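Local coordinates for type II antifreeze protein (Brachyopsis rostratus, PDB 2ZIB), which binds to ice crystals and inhibits their growth, protecting fish blood from freezing in subzero sea water, at residues G43-L55 and S79-W91. Sequence-based numbering, arbitrary orientation.
Sequences GHLASIHSLEEQL and SWTDGTPVDYRTW. With SO4 (sulfate ion), chain B.
Ser47 OG is gripped from both segments: it donates to Asp82 OD2 at 2.6 Å, on the syn side of the carboxylate, and accepts from His49 NE2 at 2.8 Å. A chi1 of 65° puts this hydroxyl between the backbone N and the carbonyl carbon, where both partners meet it. Ser47 CB sits over the face of the Trp80 indole, a CH-pi contact 3.5 Å from the centroid of the five-membered ring. This contact belongs to a C-type lectin-like domain, where the link from strand 44-45 to helix 51-60 runs beside the turn and irregular chain that follow strand 79-80. The other ring nitrogen of His49 completes a His-carboxylate pair: ND1 donates almost straight (168°) to Asp87 OD1 at 2.7 Å, the acceptor lying in the imidazole plane while the carboxylate is turned 75° from it. Bonded at both nitrogens, the ring is fixed in rotation and probably protonated. Asp82 OD1 meanwhile takes Thr84 N in an Asx turn, and Thr84 OG1 from the same face. Farther along, the Tyr88 ring lies under the Ser50-Leu51 peptide, at the start of the helix that Ser50 OG caps through Glu53 N. At the start of strand 44-45, His44 rests a face on Asp82 CA; Glu35 holds its ND1 and also Thr81 OG1. Waters bridge the two segments, one joining Leu45 O to Thr81 OG1 and Asp82 N, another accepting from Trp80 NE1 close to both Ile48 O and Tyr88 O. At the edge of the His44 imidazole, in its plane, lies a sulfate, probably from the crystallisation liquor, NE2 donating to its O2 at 2.7 Å.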
loop_
_atom_site.group_PDB
_atom_site.type_symbol
_atom_site.label_atom_id
_atom_site.label_comp_id
_atom_site.label_asym_id
_atom_site.label_seq_id
_atom_site.Cartn_x
_atom_site.Cartn_y
_atom_site.Cartn_z
ATOM N N GLY A 43 8.946 5.248 6.593
ATOM C CA GLY A 43 7.600 4.660 6.648
ATOM C C GLY A 43 7.585 3.241 6.122
ATOM O O GLY A 43 8.506 2.454 6.343
ATOM N N HIS A 44 6.474 2.919 5.471
ATOM C CA HIS A 44 6.218 1.555 4.933
ATOM C C HIS A 44 5.387 1.748 3.693
ATOM O O HIS A 44 4.713 2.779 3.549
ATOM C CB HIS A 44 5.437 0.688 5.943
ATOM C CG HIS A 44 6.254 0.244 7.113
ATOM N ND1 HIS A 44 7.214 -0.733 7.003
ATOM C CD2 HIS A 44 6.302 0.691 8.386
ATOM C CE1 HIS A 44 7.793 -0.906 8.191
ATOM N NE2 HIS A 44 7.255 -0.050 9.047
ATOM N N LEU A 45 5.326 0.717 2.839
ATOM C CA LEU A 45 4.231 0.714 1.869
ATOM C C LEU A 45 2.907 0.928 2.621
ATOM O O LEU A 45 2.745 0.412 3.730
ATOM C CB LEU A 45 4.220 -0.637 1.152
ATOM C CG LEU A 45 5.284 -0.786 0.062
ATOM C CD1 LEU A 45 5.346 -2.236 -0.421
ATOM C CD2 LEU A 45 5.037 0.155 -1.113
ATOM N N ALA A 46 1.967 1.624 2.004
ATOM C CA ALA A 46 0.756 1.983 2.737
ATOM C C ALA A 46 -0.065 0.760 3.100
ATOM O O ALA A 46 -0.323 -0.126 2.273
ATOM C CB ALA A 46 -0.092 2.908 1.880
ATOM N N SER A 47 -0.581 0.772 4.340
ATOM C CA SER A 47 -1.691 -0.097 4.724
ATOM C C SER A 47 -2.992 0.692 4.597
ATOM O O SER A 47 -3.001 1.932 4.692
ATOM C CB SER A 47 -1.483 -0.616 6.139
ATOM O OG SER A 47 -1.523 0.470 7.048
ATOM N N ILE A 48 -4.098 -0.023 4.390
ATOM C CA ILE A 48 -5.395 0.576 4.114
ATOM C C ILE A 48 -6.449 -0.040 5.020
ATOM O O ILE A 48 -6.573 -1.271 5.120
ATOM C CB ILE A 48 -5.771 0.364 2.644
ATOM C CG1 ILE A 48 -4.673 0.891 1.702
ATOM C CG2 ILE A 48 -7.152 0.994 2.358
ATOM C CD1 ILE A 48 -5.004 0.835 0.221
ATOM N N HIS A 49 -7.187 0.816 5.733
ATOM C CA HIS A 49 -8.027 0.335 6.850
ATOM C C HIS A 49 -9.474 0.719 6.734
ATOM O O HIS A 49 -10.244 0.433 7.645
ATOM C CB HIS A 49 -7.450 0.858 8.172
ATOM C CG HIS A 49 -6.072 0.342 8.400
ATOM N ND1 HIS A 49 -5.855 -0.952 8.795
ATOM C CD2 HIS A 49 -4.852 0.884 8.149
ATOM C CE1 HIS A 49 -4.552 -1.188 8.799
ATOM N NE2 HIS A 49 -3.922 -0.074 8.434
ATOM N N SER A 50 -9.852 1.326 5.617
ATOM C CA SER A 50 -11.253 1.718 5.375
ATOM C C SER A 50 -11.442 2.040 3.935
ATOM O O SER A 50 -10.477 2.326 3.216
ATOM C CB SER A 50 -11.650 2.970 6.178
ATOM O OG SER A 50 -10.901 4.073 5.752
ATOM N N LEU A 51 -12.706 2.099 3.507
ATOM C CA LEU A 51 -12.982 2.583 2.167
ATOM C C LEU A 51 -12.577 4.027 2.040
ATOM O O LEU A 51 -12.135 4.447 0.974
ATOM C CB LEU A 51 -14.469 2.406 1.804
ATOM C CG LEU A 51 -14.801 2.832 0.361
ATOM C CD1 LEU A 51 -14.082 2.127 -0.806
ATOM C CD2 LEU A 51 -16.341 2.708 0.160
ATOM N N GLU A 52 -12.701 4.798 3.125
ATOM C CA GLU A 52 -12.216 6.182 3.074
ATOM C C GLU A 52 -10.744 6.288 2.671
ATOM O O GLU A 52 -10.380 7.113 1.818
ATOM C CB GLU A 52 -12.417 6.814 4.448
ATOM C CG GLU A 52 -12.133 8.287 4.578
ATOM C CD GLU A 52 -12.793 8.834 5.833
ATOM O OE1 GLU A 52 -12.419 8.403 6.964
ATOM O OE2 GLU A 52 -13.718 9.651 5.701
ATOM N N GLU A 53 -9.911 5.455 3.275
ATOM C CA GLU A 53 -8.481 5.424 2.907
ATOM C C GLU A 53 -8.271 4.912 1.498
ATOM O O GLU A 53 -7.486 5.486 0.755
ATOM C CB GLU A 53 -7.713 4.587 3.928
ATOM C CG GLU A 53 -7.428 5.384 5.185
ATOM C CD GLU A 53 -6.545 4.658 6.161
ATOM O OE1 GLU A 53 -6.335 3.432 6.030
ATOM O OE2 GLU A 53 -5.989 5.325 7.076
ATOM N N GLN A 54 -9.006 3.870 1.118
ATOM C CA GLN A 54 -8.947 3.312 -0.238
ATOM C C GLN A 54 -9.183 4.430 -1.233
ATOM O O GLN A 54 -8.476 4.568 -2.219
ATOM C CB GLN A 54 -9.993 2.198 -0.393
ATOM C CG GLN A 54 -10.166 1.647 -1.815
ATOM C CD GLN A 54 -9.016 0.745 -2.285
ATOM O OE1 GLN A 54 -8.134 0.373 -1.492
ATOM N NE2 GLN A 54 -9.010 0.404 -3.563
ATOM N N LEU A 55 -10.257 5.203 -1.012
ATOM C CA LEU A 55 -10.618 6.238 -1.957
ATOM C C LEU A 55 -9.629 7.407 -1.936
ATOM O O LEU A 55 -9.328 7.989 -2.979
ATOM C CB LEU A 55 -12.055 6.735 -1.669
ATOM C CG LEU A 55 -13.177 5.706 -1.921
ATOM C CD1 LEU A 55 -14.541 6.306 -1.419
ATOM C CD2 LEU A 55 -13.241 5.271 -3.429
ATOM N N SER A 79 -0.567 -9.941 5.776
ATOM C CA SER A 79 -0.077 -8.997 6.787
ATOM C C SER A 79 0.328 -7.715 6.116
ATOM O O SER A 79 0.744 -7.706 4.952
ATOM C CB SER A 79 1.291 -9.574 7.297
ATOM O OG SER A 79 1.221 -10.906 7.805
ATOM N N TRP A 80 0.245 -6.627 6.877
ATOM C CA TRP A 80 0.796 -5.345 6.441
ATOM C C TRP A 80 2.224 -5.173 6.940
ATOM O O TRP A 80 2.500 -5.494 8.124
ATOM C CB TRP A 80 -0.033 -4.183 6.986
ATOM C CG TRP A 80 -1.467 -4.095 6.494
ATOM C CD1 TRP A 80 -2.611 -4.184 7.264
ATOM C CD2 TRP A 80 -1.920 -3.799 5.161
ATOM N NE1 TRP A 80 -3.732 -4.026 6.495
ATOM C CE2 TRP A 80 -3.343 -3.750 5.201
ATOM C CE3 TRP A 80 -1.268 -3.551 3.936
ATOM C CZ2 TRP A 80 -4.110 -3.494 4.056
ATOM C CZ3 TRP A 80 -2.030 -3.274 2.799
ATOM C CH2 TRP A 80 -3.452 -3.258 2.873
ATOM N N THR A 81 3.100 -4.597 6.131
ATOM C CA THR A 81 4.490 -4.415 6.592
ATOM C C THR A 81 4.606 -3.478 7.798
ATOM O O THR A 81 5.587 -3.557 8.538
ATOM C CB THR A 81 5.378 -3.874 5.494
ATOM O OG1 THR A 81 4.801 -2.663 4.986
ATOM C CG2 THR A 81 5.558 -4.888 4.346
ATOM N N ASP A 82 3.618 -2.606 8.002
ATOM C CA ASP A 82 3.674 -1.693 9.146
ATOM C C ASP A 82 3.112 -2.335 10.422
ATOM O O ASP A 82 3.061 -1.663 11.450
ATOM C CB ASP A 82 2.968 -0.375 8.857
ATOM C CG ASP A 82 1.490 -0.512 8.592
ATOM O OD1 ASP A 82 0.915 -1.609 8.774
ATOM O OD2 ASP A 82 0.846 0.508 8.227
ATOM N N GLY A 83 2.712 -3.601 10.394
ATOM C CA GLY A 83 2.231 -4.272 11.601
ATOM C C GLY A 83 0.800 -3.953 11.989
ATOM O O GLY A 83 0.320 -4.474 13.010
ATOM N N THR A 84 0.090 -3.113 11.238
ATOM C CA THR A 84 -1.286 -2.768 11.579
ATOM C C THR A 84 -2.224 -3.909 11.201
ATOM O O THR A 84 -1.853 -4.790 10.427
ATOM C CB THR A 84 -1.723 -1.479 10.874
ATOM O OG1 THR A 84 -1.677 -1.659 9.446
ATOM C CG2 THR A 84 -0.819 -0.283 11.261
ATOM N N PRO A 85 -3.444 -3.924 11.765
ATOM C CA PRO A 85 -4.337 -5.035 11.489
ATOM C C PRO A 85 -4.886 -5.097 10.060
ATOM O O PRO A 85 -5.063 -4.034 9.460
ATOM C CB PRO A 85 -5.497 -4.819 12.501
ATOM C CG PRO A 85 -5.392 -3.465 12.993
ATOM C CD PRO A 85 -4.000 -2.978 12.757
ATOM N N VAL A 86 -5.110 -6.309 9.533
ATOM C CA VAL A 86 -5.840 -6.437 8.281
ATOM C C VAL A 86 -7.330 -6.426 8.625
ATOM O O VAL A 86 -7.994 -7.473 8.780
ATOM C CB VAL A 86 -5.408 -7.671 7.473
ATOM C CG1 VAL A 86 -6.100 -7.664 6.096
ATOM C CG2 VAL A 86 -3.890 -7.694 7.304
ATOM N N ASP A 87 -7.829 -5.236 8.859
ATOM C CA ASP A 87 -9.188 -5.024 9.363
ATOM C C ASP A 87 -10.119 -4.474 8.281
ATOM O O ASP A 87 -11.274 -4.172 8.529
ATOM C CB ASP A 87 -9.177 -4.117 10.601
ATOM C CG ASP A 87 -8.535 -2.753 10.365
ATOM O OD1 ASP A 87 -7.981 -2.511 9.264
ATOM O OD2 ASP A 87 -8.517 -1.852 11.264
ATOM N N TYR A 88 -9.623 -4.393 7.060
ATOM C CA TYR A 88 -10.369 -3.957 5.891
ATOM C C TYR A 88 -9.761 -4.675 4.677
ATOM O O TYR A 88 -8.526 -4.784 4.544
ATOM C CB TYR A 88 -10.244 -2.452 5.708
ATOM C CG TYR A 88 -10.813 -1.935 4.435
ATOM C CD1 TYR A 88 -12.209 -1.848 4.239
ATOM C CD2 TYR A 88 -9.958 -1.553 3.387
ATOM C CE1 TYR A 88 -12.724 -1.373 3.049
ATOM C CE2 TYR A 88 -10.484 -1.079 2.188
ATOM C CZ TYR A 88 -11.860 -1.000 2.026
ATOM O OH TYR A 88 -12.363 -0.531 0.819
ATOM N N ARG A 89 -10.626 -5.115 3.779
ATOM C CA ARG A 89 -10.182 -5.685 2.506
ATOM C C ARG A 89 -11.068 -5.231 1.384
ATOM O O ARG A 89 -12.278 -5.095 1.533
ATOM C CB ARG A 89 -10.226 -7.224 2.559
ATOM C CG ARG A 89 -9.354 -7.820 3.668
ATOM C CD ARG A 89 -9.755 -9.229 4.075
ATOM N NE ARG A 89 -10.926 -9.254 4.929
ATOM C CZ ARG A 89 -11.600 -10.371 5.225
ATOM N NH1 ARG A 89 -11.197 -11.543 4.737
ATOM N NH2 ARG A 89 -12.671 -10.327 6.019
ATOM N N THR A 90 -10.457 -5.021 0.217
ATOM C CA THR A 90 -11.247 -4.741 -0.996
ATOM C C THR A 90 -10.591 -5.425 -2.201
ATOM O O THR A 90 -10.195 -4.800 -3.199
ATOM C CB THR A 90 -11.520 -3.227 -1.146
ATOM O OG1 THR A 90 -12.386 -3.013 -2.258
ATOM C CG2 THR A 90 -10.247 -2.364 -1.314
ATOM N N TRP A 91 -10.492 -6.746 -2.088
ATOM C CA TRP A 91 -9.974 -7.563 -3.164
ATOM C C TRP A 91 -10.881 -7.493 -4.404
ATOM O O TRP A 91 -12.132 -7.390 -4.302
ATOM C CB TRP A 91 -9.899 -9.021 -2.734
ATOM C CG TRP A 91 -8.919 -9.272 -1.627
ATOM C CD1 TRP A 91 -9.213 -9.597 -0.316
ATOM C CD2 TRP A 91 -7.483 -9.309 -1.745
ATOM N NE1 TRP A 91 -8.039 -9.785 0.381
ATOM C CE2 TRP A 91 -6.965 -9.652 -0.475
ATOM C CE3 TRP A 91 -6.590 -9.129 -2.814
ATOM C CZ2 TRP A 91 -5.589 -9.768 -0.216
ATOM C CZ3 TRP A 91 -5.215 -9.249 -2.569
ATOM C CH2 TRP A 91 -4.728 -9.556 -1.264
HETATM S S SO4 B . 7.496 1.867 11.924
HETATM O O1 SO4 B . 7.923 2.772 10.776
HETATM O O2 SO4 B . 7.700 0.470 11.612
HETATM O O3 SO4 B . 8.311 2.197 13.104
HETATM O O4 SO4 B . 6.044 1.974 12.117
HETATM O O HOH W 1 2.175 -1.684 5.495
HETATM O O HOH W 2 1.618 2.121 6.100
HETATM O O HOH W 3 -6.665 -3.758 6.325
HETATM O O HOH W 4 -10.438 -0.120 10.389
#